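Melibiose/raffinose/stachyose-binding protein MelE (Bacillus subtilis subsp. subtilis str. 168, PDB 4R6H) binds melibiose, raffinose and stachyose as the solute-binding component of an ABC transporter that imports these sugars, with MelC, MelD and MsmX as its partners. Local coordinates at residues E161-F166 and K236-E241; V182-A187 and A195-Q200; L205-P210 and K216-G221; Y230-L235 and Q402-K407; I265-Q270 and G288-P293. One frame throughout, in Å; residues are numbered along the deposited sequence.

Overall arrangement
All five contacts lie in one lobe of the solute-binding fold, the one built round the mixed sheet that contains strands 141-148, 182-185 and 265-269. Interactions 2 and 5 are the nearest pair, their centres about 9 Å apart, because strands 182-185 and 265-269 are neighbours in that sheet. Interaction 1 sits about 11 Å from interaction 2 and touches it through Phe166, Phe184 and Met238. Helix 229-240 serves interactions 1 and 4, and helix 192-206 serves 2 and 3. Along the chain, interactions 2 and 3 are nested inside the loop closed by interaction 1, while 1 and 4 alternate. A chain of touching contacts thus connects the sheet, through helices 192-206 and 229-240, to the C-terminal helix 401-420.

Interaction 1 of 5, residues E161-F166 and K236-E241; sequences ETMDDF and KQMQKE
Met238 reaches across to Phe166 and Met163 and joins two helices of the sheet-bearing lobe of this solute-binding fold, helix 163-177 near its start and helix 229-240 near its end. The side chains of Phe166 and Met238 cross at about a right angle. Met238 is extended beyond CG (chi2 172°), which carries its methyl CE to 4.0 Å from Phe166 CE2, approaching the ring obliquely. Phe166 has CG opposite its backbone N (chi1 179°), a turn that swings the ring toward helix 229-240 although the backbones stay well apart: the nearest CA atoms, of Phe166 and Met238, are 10.9 Å from each other. Ile167 and Leu170 also touch Met238, and the Phe166 ring packs edge-to-face with both Phe184 and Phe267, so the thin contact is part of a larger apolar core. At the start of helix 163-177, Thr162 is the N-cap, its OG1 accepting from Asp165 N at 2.9 Å. Met163 adds a looser touch, its SD lying 4.5 Å from Met238 CE.

Interaction 2 of 5, residues V182-A187 and A195-Q200; sequences VPFWFA and AQYYDQ
Phe186 meets Tyr197 with the edge of its ring, and this is the tight part of the contact: CE2 of Phe186 lies 3.8 Å from Tyr197 CB, which sits in the plane of the phenylalanine ring. Phe186 CZ follows at 4.2 Å from Tyr197 CG, approaching the tyrosine ring obliquely. Tyr197 has CG anti to its backbone N (chi1 161°), so that CB and the near end of the ring lie against the phenylalanines and the hydroxyl runs on past them toward helix 229-240. These residues join the end of strand 182-185, an edge of the lobe's mixed sheet paired in parallel with strand 265-269, to helix 192-206, which follows it in the chain. The looser part is at Phe184, whose CE2 stands 4.5 Å from Tyr197 CD1. Phe184 packs more closely on its own neighbour, Phe186 CE1 resting 3.6 Å above one of its faces, offset toward the rim. Neither part faces solvent: all three rings are buried, and the Tyr197 hydroxyl is hydrogen-bonded to Leu231 O.

Interaction 3 of 5, residues L205-P210 and K216-G221; sequences LLITDP and KQLING
Leu218 supplies the apolar contact from its side, setting one methyl against two residues of segment 205-210. Its CD1 lies 3.9 Å from Ile207 CD1, methyl against methyl, and the two side chains run obliquely to each other. The same Leu218 CD1 is 4.5 Å from Leu206 CB, a looser approach to the root of that leucine. Ile207 bends at both torsions (chi1 -54°, chi2 -56°), which brings its CD1 round toward Leu218 although its CB does not point there. No hydrogen bond joins the segments. The elements brought together are the end of helix 192-206 and the short helix 215-220, consecutive in the chain and joined by the loop 207-214; Phe374 of helix 374-378 touches Leu206, Ile207 and Leu218 alike and joins this apolar cluster, as does Phe223 beside Leu206 and Leu218. Polar bonds of the backbone fasten the two segments to other parts of the lobe. The carbonyl O of Leu218 accepts from Tyr412 OH and that of Gly221 from Lys413 NZ, both in helix 401-420, whereas Leu205 O is bonded to His296 NE2. Within the short helix, Asn220 N donates to Lys216 O at 2.9 Å, and the chain leaves helical geometry at Gly221, whose phi is positive (90°).

Interaction 4 of 5, residues Y230-L235 and Q402-K407; sequences YLSEIL and QDISQK
A helix-helix interface joins Ser232 and Glu233 of helix 229-240 to Ile404 and Gln402 of the C-terminal helix 401-420. The backbones come close at its centre, with the CA atoms of Ser232 and Ile404 7.6 Å apart, a spacing consistent with the small serine at this point. Ser232 OG lies 3.6 Å from Ile404 CG2 and also faces CB and CD1 of that isoleucine, so the hydroxyl rests against the branched side chain. Its polar needs are met elsewhere: Tyr198 OH of helix 192-206 is hydrogen-bonded to it, and a water 2.6 Å from Ser232 OG links it to Ser405 OG, itself 3.1 Å from that water. The buried half of the interface is therefore a mixed one, a methyl contact with a water bridge beside it. In the solute-binding fold of this protein, these helices belong to the lobe holding the mixed sheet, and Leu394 of helix 383-395 touches both Ser232 and Ile404, with Val390 beside the isoleucine. Toward the outer rim, Gln402 is bent at chi2 (-59°), which turns its amide back toward helix 229-240. Gln402 NE2 and Glu233 OE2 stand 3.6 Å apart, with amide and carboxylate planes 86° from each other. A second water mediates between them, accepting from Gln402 NE2 at 3.0 Å and donating only a weak bond to Glu233 OE2, at 3.5 Å.

Interaction 5 of 5, residues I265-Q270 and G288-P293; sequences IAFTMQ and GIIPTP
Gln270 lays its amide against Ile289, both CD and OE1 of the glutamine lying 3.5 Å from Ile289 CG2. Its NE2 meets a different branch, 3.7 Å from Ile289 CD1, so the isoleucine supports the flat group through two of its methyls. Gln270 is extended beyond CG (chi2 170°), which spans the 7.4 Å between Gln270 CA and Ile289 CA and brings the amide alongside the isoleucine. Ile289 in turn places CG1 between its backbone N and carbonyl carbon (chi1 55°), which leaves CG2 facing the amide and CD1 by NE2. A second, looser touch joins Phe267 and Ile290: Ile290 CD1 is near the plane of the ring, at its edge, 4.4 Å from Phe267 CE1.

In the next shell the glutamine amide is fixed by strand 141-148, since OE1 accepts from Gly144 N and NE2 makes a weak bond to Lys142 O. Replacing Gln270 with an alanine would probably leave Gly144 N without this acceptor and open a gap beside the Ile289 methyls. Trp303 of strand 303-306 touches both Gln270 and Ile289.

Strands 265-269 and 287-291 each pair antiparallel with strand 141-148 in the mixed sheet. Helix 192-206 lies against them, with Gln196 NE2 bonded to Gln270 O and Gln200 NE2 to Thr292 OG1.

Interaction 1 of 5, residues E161-F166 and K236-E241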
# COMPACT_ATOMS: atom_id res chain seq x y z
N GLU A 161 -4.60 0.52 19.86
CA GLU A 161 -5.56 -0.13 19.00
C GLU A 161 -6.66 0.82 18.50
O GLU A 161 -7.49 0.42 17.66
CB GLU A 161 -6.22 -1.32 19.73
CG GLU A 161 -5.18 -2.36 20.17
CD GLU A 161 -5.76 -3.55 20.94
OE1 GLU A 161 -6.98 -3.69 21.05
OE2 GLU A 161 -4.94 -4.34 21.44
N THR A 162 -6.70 2.02 19.07
CA THR A 162 -7.70 3.02 18.70
C THR A 162 -7.00 4.35 18.50
O THR A 162 -5.90 4.58 19.04
CB THR A 162 -8.78 3.21 19.80
OG1 THR A 162 -8.20 3.92 20.93
CG2 THR A 162 -9.39 1.88 20.27
N MET A 163 -7.63 5.23 17.72
CA MET A 163 -7.09 6.58 17.53
C MET A 163 -6.89 7.32 18.85
O MET A 163 -5.87 7.97 19.06
CB MET A 163 -7.96 7.38 16.58
CG MET A 163 -7.48 8.78 16.34
SD MET A 163 -5.97 8.84 15.36
CE MET A 163 -6.66 8.89 13.69
N ASP A 164 -7.87 7.19 19.73
CA ASP A 164 -7.77 7.86 21.03
C ASP A 164 -6.59 7.34 21.86
O ASP A 164 -5.85 8.13 22.45
CB ASP A 164 -9.09 7.79 21.81
CG ASP A 164 -10.18 8.71 21.24
OD1 ASP A 164 -9.86 9.64 20.46
OD2 ASP A 164 -11.36 8.46 21.59
N ASP A 165 -6.39 6.02 21.84
CA ASP A 165 -5.25 5.46 22.55
C ASP A 165 -3.92 5.82 21.89
O ASP A 165 -2.89 6.02 22.55
CB ASP A 165 -5.41 3.96 22.68
CG ASP A 165 -6.41 3.57 23.76
OD1 ASP A 165 -6.78 4.44 24.59
OD2 ASP A 165 -6.83 2.42 23.73
N PHE A 166 -3.93 5.96 20.56
CA PHE A 166 -2.75 6.41 19.83
C PHE A 166 -2.33 7.83 20.26
O PHE A 166 -1.20 8.10 20.61
CB PHE A 166 -3.06 6.30 18.31
CG PHE A 166 -1.94 6.75 17.39
CD1 PHE A 166 -0.59 6.45 17.62
CD2 PHE A 166 -2.25 7.48 16.26
CE1 PHE A 166 0.39 6.89 16.77
CE2 PHE A 166 -1.28 7.89 15.38
CZ PHE A 166 0.05 7.60 15.64
N LYS A 236 -4.45 18.47 12.91
CA LYS A 236 -4.25 19.78 13.47
C LYS A 236 -4.01 19.72 14.98
O LYS A 236 -3.13 20.44 15.45
CB LYS A 236 -5.44 20.70 13.13
CG LYS A 236 -5.16 22.17 13.52
CD LYS A 236 -4.08 22.74 12.60
CE LYS A 236 -3.82 24.21 12.89
NZ LYS A 236 -2.82 24.74 11.94
N GLN A 237 -4.74 18.85 15.67
CA GLN A 237 -4.45 18.57 17.10
C GLN A 237 -3.02 18.11 17.31
O GLN A 237 -2.28 18.62 18.16
CB GLN A 237 -5.38 17.52 17.62
CG GLN A 237 -6.79 17.98 17.76
CD GLN A 237 -7.73 16.84 18.06
OE1 GLN A 237 -7.34 15.82 18.68
NE2 GLN A 237 -8.97 16.99 17.62
N MET A 238 -2.58 17.18 16.48
CA MET A 238 -1.22 16.69 16.62
C MET A 238 -0.22 17.79 16.39
O MET A 238 0.77 17.90 17.08
CB MET A 238 -0.97 15.53 15.63
CG MET A 238 -1.84 14.34 15.92
SD MET A 238 -1.72 13.08 14.60
CE MET A 238 -2.53 11.70 15.37
N GLN A 239 -0.43 18.62 15.37
CA GLN A 239 0.46 19.74 15.14
C GLN A 239 0.47 20.70 16.33
O GLN A 239 1.51 21.05 16.90
CB GLN A 239 0.05 20.47 13.87
CG GLN A 239 0.96 21.62 13.50
CD GLN A 239 0.28 22.61 12.58
OE1 GLN A 239 -0.82 23.08 12.87
NE2 GLN A 239 0.94 22.96 11.49
N LYS A 240 -0.69 21.16 16.72
CA LYS A 240 -0.75 22.19 17.76
C LYS A 240 -0.15 21.72 19.08
O LYS A 240 0.51 22.51 19.79
CB LYS A 240 -2.18 22.64 17.99
CG LYS A 240 -2.24 24.03 18.64
CD LYS A 240 -3.65 24.53 18.78
CE LYS A 240 -3.72 25.83 19.57
NZ LYS A 240 -5.07 26.02 20.21
N GLU A 241 -0.39 20.44 19.40
CA GLU A 241 0.04 19.83 20.66
C GLU A 241 1.46 19.29 20.63
O GLU A 241 1.89 18.65 21.60
CB GLU A 241 -0.90 18.74 21.03
CG GLU A 241 -2.32 19.26 21.25
CD GLU A 241 -3.35 18.19 21.41
OE1 GLU A 241 -2.99 17.10 21.91
OE2 GLU A 241 -4.53 18.38 21.04

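Interaction 2 of 5, residues V182-A187 and A195-Q200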
# COMPACT_ATOMS: atom_id res chain seq x y z
N VAL A 182 10.43 12.64 19.00
CA VAL A 182 9.24 13.00 18.17
C VAL A 182 8.19 11.90 18.32
O VAL A 182 8.47 10.73 17.97
CB VAL A 182 9.59 13.16 16.72
CG1 VAL A 182 8.34 13.45 15.93
CG2 VAL A 182 10.63 14.26 16.51
N PRO A 183 6.97 12.24 18.79
CA PRO A 183 6.04 11.15 18.99
C PRO A 183 5.58 10.53 17.66
O PRO A 183 5.54 9.27 17.58
CB PRO A 183 4.89 11.78 19.78
CG PRO A 183 5.52 12.96 20.45
CD PRO A 183 6.54 13.46 19.52
N PHE A 184 5.27 11.34 16.65
CA PHE A 184 4.76 10.83 15.36
C PHE A 184 5.39 11.65 14.28
O PHE A 184 5.15 12.82 14.20
CB PHE A 184 3.25 10.98 15.39
CG PHE A 184 2.50 10.38 14.24
CD1 PHE A 184 2.99 9.29 13.50
CD2 PHE A 184 1.21 10.83 13.96
CE1 PHE A 184 2.23 8.71 12.50
CE2 PHE A 184 0.44 10.23 12.97
CZ PHE A 184 0.96 9.20 12.23
N TRP A 185 6.24 11.06 13.46
CA TRP A 185 7.09 11.80 12.54
C TRP A 185 6.61 11.75 11.13
O TRP A 185 6.23 10.70 10.64
CB TRP A 185 8.52 11.25 12.60
CG TRP A 185 9.56 12.06 11.89
CD1 TRP A 185 10.35 13.04 12.42
CD2 TRP A 185 10.00 11.88 10.56
NE1 TRP A 185 11.22 13.52 11.47
CE2 TRP A 185 11.04 12.82 10.31
CE3 TRP A 185 9.62 11.02 9.52
CZ2 TRP A 185 11.67 12.92 9.06
CZ3 TRP A 185 10.25 11.12 8.30
CH2 TRP A 185 11.29 12.04 8.09
N PHE A 186 6.58 12.91 10.49
CA PHE A 186 6.23 13.07 9.07
C PHE A 186 7.33 13.70 8.26
O PHE A 186 7.87 14.76 8.65
CB PHE A 186 4.98 13.99 8.90
CG PHE A 186 3.68 13.32 9.21
CD1 PHE A 186 3.22 13.26 10.50
CD2 PHE A 186 2.93 12.73 8.22
CE1 PHE A 186 2.02 12.64 10.81
CE2 PHE A 186 1.73 12.12 8.50
CZ PHE A 186 1.27 12.07 9.81
N ALA A 187 7.57 13.12 7.11
CA ALA A 187 8.44 13.74 6.11
C ALA A 187 7.56 14.67 5.24
O ALA A 187 7.31 14.37 4.07
CB ALA A 187 9.15 12.69 5.29
N ALA A 195 -0.72 12.39 2.50
CA ALA A 195 -1.69 11.58 1.83
C ALA A 195 -1.79 10.20 2.46
O ALA A 195 -2.89 9.62 2.56
CB ALA A 195 -1.40 11.47 0.33
N GLN A 196 -0.66 9.63 2.84
CA GLN A 196 -0.66 8.31 3.43
C GLN A 196 -1.50 8.28 4.74
O GLN A 196 -2.22 7.31 5.02
CB GLN A 196 0.77 7.84 3.70
CG GLN A 196 0.82 6.43 4.23
CD GLN A 196 2.18 5.78 4.27
OE1 GLN A 196 3.16 6.31 3.78
NE2 GLN A 196 2.21 4.56 4.82
N TYR A 197 -1.32 9.33 5.53
CA TYR A 197 -2.09 9.48 6.77
C TYR A 197 -3.60 9.48 6.47
O TYR A 197 -4.39 8.74 7.08
CB TYR A 197 -1.64 10.77 7.52
CG TYR A 197 -2.64 11.24 8.53
CD1 TYR A 197 -2.72 10.65 9.80
CD2 TYR A 197 -3.55 12.22 8.20
CE1 TYR A 197 -3.71 11.06 10.71
CE2 TYR A 197 -4.53 12.62 9.08
CZ TYR A 197 -4.57 12.07 10.35
OH TYR A 197 -5.57 12.48 11.22
N TYR A 198 -3.99 10.38 5.59
CA TYR A 198 -5.41 10.49 5.25
C TYR A 198 -5.95 9.19 4.68
O TYR A 198 -7.04 8.74 5.03
CB TYR A 198 -5.67 11.62 4.29
CG TYR A 198 -5.71 13.02 4.87
CD1 TYR A 198 -6.69 13.41 5.79
CD2 TYR A 198 -4.87 14.02 4.40
CE1 TYR A 198 -6.77 14.72 6.26
CE2 TYR A 198 -4.96 15.31 4.85
CZ TYR A 198 -5.93 15.67 5.77
OH TYR A 198 -5.97 16.98 6.20
N ASP A 199 -5.21 8.61 3.72
CA ASP A 199 -5.68 7.43 3.02
C ASP A 199 -5.85 6.25 3.97
O ASP A 199 -6.90 5.56 3.95
CB ASP A 199 -4.68 7.11 1.87
CG ASP A 199 -5.29 6.32 0.74
OD1 ASP A 199 -6.50 6.27 0.58
OD2 ASP A 199 -4.51 5.85 -0.08
N GLN A 200 -4.85 5.97 4.81
CA GLN A 200 -4.94 4.84 5.70
C GLN A 200 -6.07 5.03 6.71
O GLN A 200 -6.84 4.11 6.92
CB GLN A 200 -3.65 4.55 6.48
CG GLN A 200 -2.59 3.83 5.69
CD GLN A 200 -1.35 3.45 6.49
OE1 GLN A 200 -0.26 3.60 5.98
NE2 GLN A 200 -1.54 2.81 7.64

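Interaction 3 of 5, residues L205-P210 and K216-G221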
# COMPACT_ATOMS: atom_id res chain seq x y z
N LEU A 205 -12.27 5.13 9.45
CA LEU A 205 -13.28 6.19 9.64
C LEU A 205 -14.55 5.88 8.88
O LEU A 205 -15.64 6.03 9.44
CB LEU A 205 -12.75 7.53 9.22
CG LEU A 205 -13.71 8.74 9.34
CD1 LEU A 205 -13.97 9.02 10.79
CD2 LEU A 205 -13.09 9.92 8.66
N LEU A 206 -14.42 5.42 7.64
CA LEU A 206 -15.52 5.44 6.69
C LEU A 206 -15.94 4.09 6.13
O LEU A 206 -16.97 4.01 5.47
CB LEU A 206 -15.23 6.41 5.52
CG LEU A 206 -14.85 7.84 5.87
CD1 LEU A 206 -14.34 8.60 4.68
CD2 LEU A 206 -16.07 8.55 6.46
N ILE A 207 -15.13 3.05 6.34
CA ILE A 207 -15.30 1.78 5.67
C ILE A 207 -15.54 0.59 6.57
O ILE A 207 -16.50 -0.16 6.35
CB ILE A 207 -14.09 1.47 4.75
CG1 ILE A 207 -13.83 2.61 3.76
CG2 ILE A 207 -14.29 0.16 4.02
CD1 ILE A 207 -15.00 3.00 2.87
N THR A 208 -14.71 0.37 7.60
CA THR A 208 -14.68 -0.94 8.28
C THR A 208 -15.89 -1.21 9.18
O THR A 208 -16.25 -2.39 9.37
CB THR A 208 -13.40 -1.18 9.07
OG1 THR A 208 -13.14 -0.07 9.92
CG2 THR A 208 -12.22 -1.34 8.11
N ASP A 209 -16.48 -0.17 9.75
CA ASP A 209 -17.56 -0.39 10.77
C ASP A 209 -18.90 -0.40 10.05
O ASP A 209 -19.29 0.58 9.48
CB ASP A 209 -17.48 0.68 11.84
CG ASP A 209 -18.44 0.46 12.98
OD1 ASP A 209 -19.10 -0.58 13.03
OD2 ASP A 209 -18.52 1.37 13.81
N PRO A 210 -19.61 -1.56 10.08
CA PRO A 210 -20.90 -1.62 9.34
C PRO A 210 -21.91 -0.56 9.79
O PRO A 210 -22.64 -0.02 8.96
CB PRO A 210 -21.42 -3.04 9.64
CG PRO A 210 -20.43 -3.72 10.48
CD PRO A 210 -19.26 -2.81 10.77
N LYS A 216 -21.30 2.99 0.15
CA LYS A 216 -22.25 3.22 -0.95
C LYS A 216 -22.24 4.66 -1.41
O LYS A 216 -22.25 4.93 -2.63
CB LYS A 216 -23.65 2.82 -0.52
CG LYS A 216 -23.80 1.34 -0.24
CD LYS A 216 -25.26 0.97 -0.02
CE LYS A 216 -25.44 -0.36 0.70
NZ LYS A 216 -26.90 -0.69 0.80
N GLN A 217 -22.19 5.60 -0.46
CA GLN A 217 -22.21 7.03 -0.77
C GLN A 217 -20.92 7.52 -1.44
O GLN A 217 -20.94 8.36 -2.32
CB GLN A 217 -22.44 7.85 0.50
CG GLN A 217 -23.77 7.51 1.21
CD GLN A 217 -23.68 6.40 2.24
OE1 GLN A 217 -22.87 5.48 2.16
NE2 GLN A 217 -24.56 6.47 3.23
N LEU A 218 -19.79 6.96 -1.04
CA LEU A 218 -18.55 7.24 -1.72
C LEU A 218 -18.58 6.78 -3.18
O LEU A 218 -18.16 7.52 -4.06
CB LEU A 218 -17.37 6.57 -1.02
CG LEU A 218 -16.98 7.27 0.29
CD1 LEU A 218 -16.29 6.27 1.19
CD2 LEU A 218 -16.13 8.51 0.06
N ILE A 219 -19.08 5.56 -3.40
CA ILE A 219 -19.13 5.02 -4.76
C ILE A 219 -20.11 5.79 -5.65
O ILE A 219 -19.83 6.05 -6.83
CB ILE A 219 -19.45 3.51 -4.73
CG1 ILE A 219 -18.25 2.76 -4.12
CG2 ILE A 219 -19.72 2.96 -6.14
CD1 ILE A 219 -18.54 1.32 -3.77
N ASN A 220 -21.25 6.17 -5.11
CA ASN A 220 -22.27 6.84 -5.94
C ASN A 220 -22.25 8.37 -5.98
O ASN A 220 -23.13 8.97 -6.58
CB ASN A 220 -23.66 6.31 -5.58
CG ASN A 220 -24.19 6.86 -4.25
OD1 ASN A 220 -23.68 7.85 -3.70
ND2 ASN A 220 -25.24 6.21 -3.75
N GLY A 221 -21.26 9.02 -5.35
CA GLY A 221 -21.09 10.45 -5.47
C GLY A 221 -21.82 11.31 -4.46
O GLY A 221 -21.67 12.53 -4.50

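Interaction 4 of 5, residues Y230-L235 and Q402-K407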
# COMPACT_ATOMS: atom_id res chain seq x y z
N TYR A 230 -13.02 15.13 10.53
CA TYR A 230 -12.35 14.49 11.68
C TYR A 230 -10.86 14.24 11.49
O TYR A 230 -10.05 14.57 12.36
CB TYR A 230 -13.07 13.18 12.01
CG TYR A 230 -12.42 12.36 13.08
CD1 TYR A 230 -12.66 12.62 14.41
CD2 TYR A 230 -11.59 11.28 12.77
CE1 TYR A 230 -12.09 11.83 15.42
CE2 TYR A 230 -11.02 10.51 13.79
CZ TYR A 230 -11.28 10.77 15.08
OH TYR A 230 -10.67 9.99 16.05
N LEU A 231 -10.49 13.72 10.32
CA LEU A 231 -9.07 13.45 10.11
C LEU A 231 -8.18 14.69 10.04
O LEU A 231 -7.01 14.69 10.48
CB LEU A 231 -8.85 12.60 8.86
CG LEU A 231 -9.52 11.22 8.91
CD1 LEU A 231 -9.39 10.56 7.56
CD2 LEU A 231 -8.96 10.39 10.03
N SER A 232 -8.75 15.77 9.52
CA SER A 232 -8.01 17.02 9.51
C SER A 232 -7.89 17.65 10.93
O SER A 232 -6.85 18.24 11.27
CB SER A 232 -8.68 18.01 8.56
OG SER A 232 -8.51 17.58 7.19
N GLU A 233 -8.96 17.50 11.69
CA GLU A 233 -8.95 17.95 13.09
C GLU A 233 -7.89 17.21 13.90
O GLU A 233 -7.13 17.84 14.65
CB GLU A 233 -10.32 17.85 13.72
CG GLU A 233 -11.23 18.95 13.18
CD GLU A 233 -12.65 18.72 13.54
OE1 GLU A 233 -13.12 17.58 13.42
OE2 GLU A 233 -13.29 19.68 13.96
N ILE A 234 -7.82 15.90 13.72
CA ILE A 234 -6.82 15.11 14.43
C ILE A 234 -5.41 15.56 14.04
O ILE A 234 -4.52 15.77 14.87
CB ILE A 234 -7.01 13.62 14.16
CG1 ILE A 234 -8.29 13.06 14.81
CG2 ILE A 234 -5.78 12.87 14.71
CD1 ILE A 234 -8.37 13.25 16.33
N LEU A 235 -5.18 15.76 12.75
CA LEU A 235 -3.85 16.19 12.28
C LEU A 235 -3.47 17.57 12.86
O LEU A 235 -2.37 17.79 13.28
CB LEU A 235 -3.78 16.17 10.75
CG LEU A 235 -2.39 16.36 10.11
CD1 LEU A 235 -1.41 15.35 10.69
CD2 LEU A 235 -2.50 16.27 8.58
N GLN A 402 -11.96 22.85 8.53
CA GLN A 402 -13.28 22.99 7.88
C GLN A 402 -13.18 23.33 6.38
O GLN A 402 -13.93 22.81 5.54
CB GLN A 402 -14.15 24.03 8.61
CG GLN A 402 -14.43 23.71 10.09
CD GLN A 402 -15.14 22.37 10.34
OE1 GLN A 402 -15.88 21.89 9.50
NE2 GLN A 402 -14.88 21.75 11.50
N ASP A 403 -12.21 24.17 6.03
CA ASP A 403 -12.02 24.54 4.64
C ASP A 403 -11.46 23.41 3.77
O ASP A 403 -11.73 23.31 2.58
CB ASP A 403 -11.14 25.79 4.57
CG ASP A 403 -11.79 26.98 5.30
OD1 ASP A 403 -13.03 27.15 5.17
OD2 ASP A 403 -11.09 27.71 6.03
N ILE A 404 -10.68 22.53 4.38
CA ILE A 404 -10.15 21.35 3.67
C ILE A 404 -11.25 20.42 3.16
O ILE A 404 -11.22 19.93 2.04
CB ILE A 404 -9.13 20.60 4.56
CG1 ILE A 404 -7.88 21.47 4.67
CG2 ILE A 404 -8.81 19.22 4.00
CD1 ILE A 404 -6.92 21.06 5.74
N SER A 405 -12.25 20.14 3.99
CA SER A 405 -13.30 19.24 3.56
C SER A 405 -14.08 19.84 2.40
O SER A 405 -14.50 19.12 1.51
CB SER A 405 -14.22 18.90 4.73
OG SER A 405 -13.46 18.12 5.65
N GLN A 406 -14.19 21.16 2.35
CA GLN A 406 -14.89 21.76 1.23
C GLN A 406 -14.09 21.61 -0.07
O GLN A 406 -14.64 21.23 -1.12
CB GLN A 406 -15.20 23.21 1.54
CG GLN A 406 -16.22 23.30 2.67
CD GLN A 406 -16.62 24.72 2.98
OE1 GLN A 406 -17.80 25.06 2.93
NE2 GLN A 406 -15.64 25.56 3.29
N LYS A 407 -12.79 21.84 0.01
CA LYS A 407 -11.91 21.59 -1.15
C LYS A 407 -11.92 20.14 -1.61
O LYS A 407 -11.96 19.83 -2.81
CB LYS A 407 -10.51 22.01 -0.79
CG LYS A 407 -9.44 21.71 -1.85
CD LYS A 407 -9.43 22.77 -2.95
CE LYS A 407 -8.42 22.47 -4.05
NZ LYS A 407 -7.02 22.35 -3.55
O HOH W 1 -10.74 16.67 6.14
O HOH W 2 -12.54 22.92 13.00

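Interaction 5 of 5, residues I265-Q270 and G288-P293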
# COMPACT_ATOMS: atom_id res chain seq x y z
N ILE A 265 12.52 8.98 17.22
CA ILE A 265 11.16 8.91 16.69
C ILE A 265 10.42 7.75 17.31
O ILE A 265 10.92 6.62 17.27
CB ILE A 265 11.16 8.72 15.15
CG1 ILE A 265 11.66 9.98 14.42
CG2 ILE A 265 9.76 8.39 14.63
CD1 ILE A 265 11.95 9.74 12.96
N ALA A 266 9.23 7.96 17.87
CA ALA A 266 8.45 6.84 18.41
C ALA A 266 7.62 6.11 17.35
O ALA A 266 7.73 4.90 17.22
CB ALA A 266 7.57 7.28 19.56
N PHE A 267 6.79 6.84 16.62
CA PHE A 267 5.91 6.29 15.58
C PHE A 267 6.10 7.01 14.26
O PHE A 267 6.40 8.20 14.21
CB PHE A 267 4.46 6.49 15.94
CG PHE A 267 3.97 5.70 17.11
CD1 PHE A 267 3.41 4.43 16.93
CD2 PHE A 267 3.95 6.26 18.40
CE1 PHE A 267 2.88 3.74 18.00
CE2 PHE A 267 3.44 5.55 19.48
CZ PHE A 267 2.90 4.30 19.28
N THR A 268 5.83 6.29 13.18
CA THR A 268 5.72 6.90 11.85
C THR A 268 4.83 6.01 11.01
O THR A 268 4.64 4.86 11.35
CB THR A 268 7.10 7.18 11.21
OG1 THR A 268 6.95 8.08 10.11
CG2 THR A 268 7.79 5.91 10.71
N MET A 269 4.25 6.54 9.94
CA MET A 269 3.45 5.70 9.05
C MET A 269 4.33 4.71 8.35
O MET A 269 5.50 4.96 8.06
CB MET A 269 2.72 6.54 8.00
CG MET A 269 1.77 7.61 8.49
SD MET A 269 0.26 7.20 9.36
CE MET A 269 -0.56 6.10 8.17
N GLN A 270 3.76 3.52 8.11
CA GLN A 270 4.61 2.46 7.62
C GLN A 270 5.12 2.72 6.22
O GLN A 270 4.35 3.07 5.33
CB GLN A 270 3.80 1.21 7.64
CG GLN A 270 4.63 -0.02 7.65
CD GLN A 270 3.73 -1.17 7.91
OE1 GLN A 270 2.86 -1.08 8.79
NE2 GLN A 270 3.95 -2.25 7.21
N GLY A 288 9.10 -2.18 15.04
CA GLY A 288 7.97 -3.06 14.82
C GLY A 288 6.88 -2.39 14.02
O GLY A 288 6.95 -1.19 13.76
N ILE A 289 5.88 -3.18 13.65
CA ILE A 289 4.66 -2.62 13.03
C ILE A 289 3.44 -3.11 13.78
O ILE A 289 3.43 -4.19 14.37
CB ILE A 289 4.55 -2.92 11.50
CG1 ILE A 289 4.66 -4.43 11.23
CG2 ILE A 289 5.61 -2.15 10.75
CD1 ILE A 289 4.27 -4.88 9.84
N ILE A 290 2.41 -2.27 13.76
CA ILE A 290 1.08 -2.60 14.25
C ILE A 290 0.07 -2.20 13.19
O ILE A 290 0.33 -1.34 12.37
CB ILE A 290 0.75 -1.91 15.61
CG1 ILE A 290 0.83 -0.40 15.49
CG2 ILE A 290 1.67 -2.44 16.69
CD1 ILE A 290 0.52 0.27 16.82
N PRO A 291 -1.13 -2.83 13.24
CA PRO A 291 -2.18 -2.48 12.31
C PRO A 291 -2.62 -1.02 12.51
O PRO A 291 -2.34 -0.40 13.55
CB PRO A 291 -3.33 -3.41 12.70
CG PRO A 291 -2.81 -4.42 13.62
CD PRO A 291 -1.49 -3.95 14.12
N THR A 292 -3.33 -0.50 11.53
CA THR A 292 -3.91 0.84 11.63
C THR A 292 -4.94 0.85 12.73
O THR A 292 -5.85 0.02 12.72
CB THR A 292 -4.57 1.25 10.30
OG1 THR A 292 -3.59 1.25 9.25
CG2 THR A 292 -5.14 2.65 10.38
N PRO A 293 -4.81 1.77 13.72
CA PRO A 293 -5.83 1.83 14.76
C PRO A 293 -7.24 2.10 14.24
O PRO A 293 -7.43 2.85 13.28
CB PRO A 293 -5.36 2.98 15.62
CG PRO A 293 -3.86 3.00 15.47
CD PRO A 293 -3.67 2.64 14.00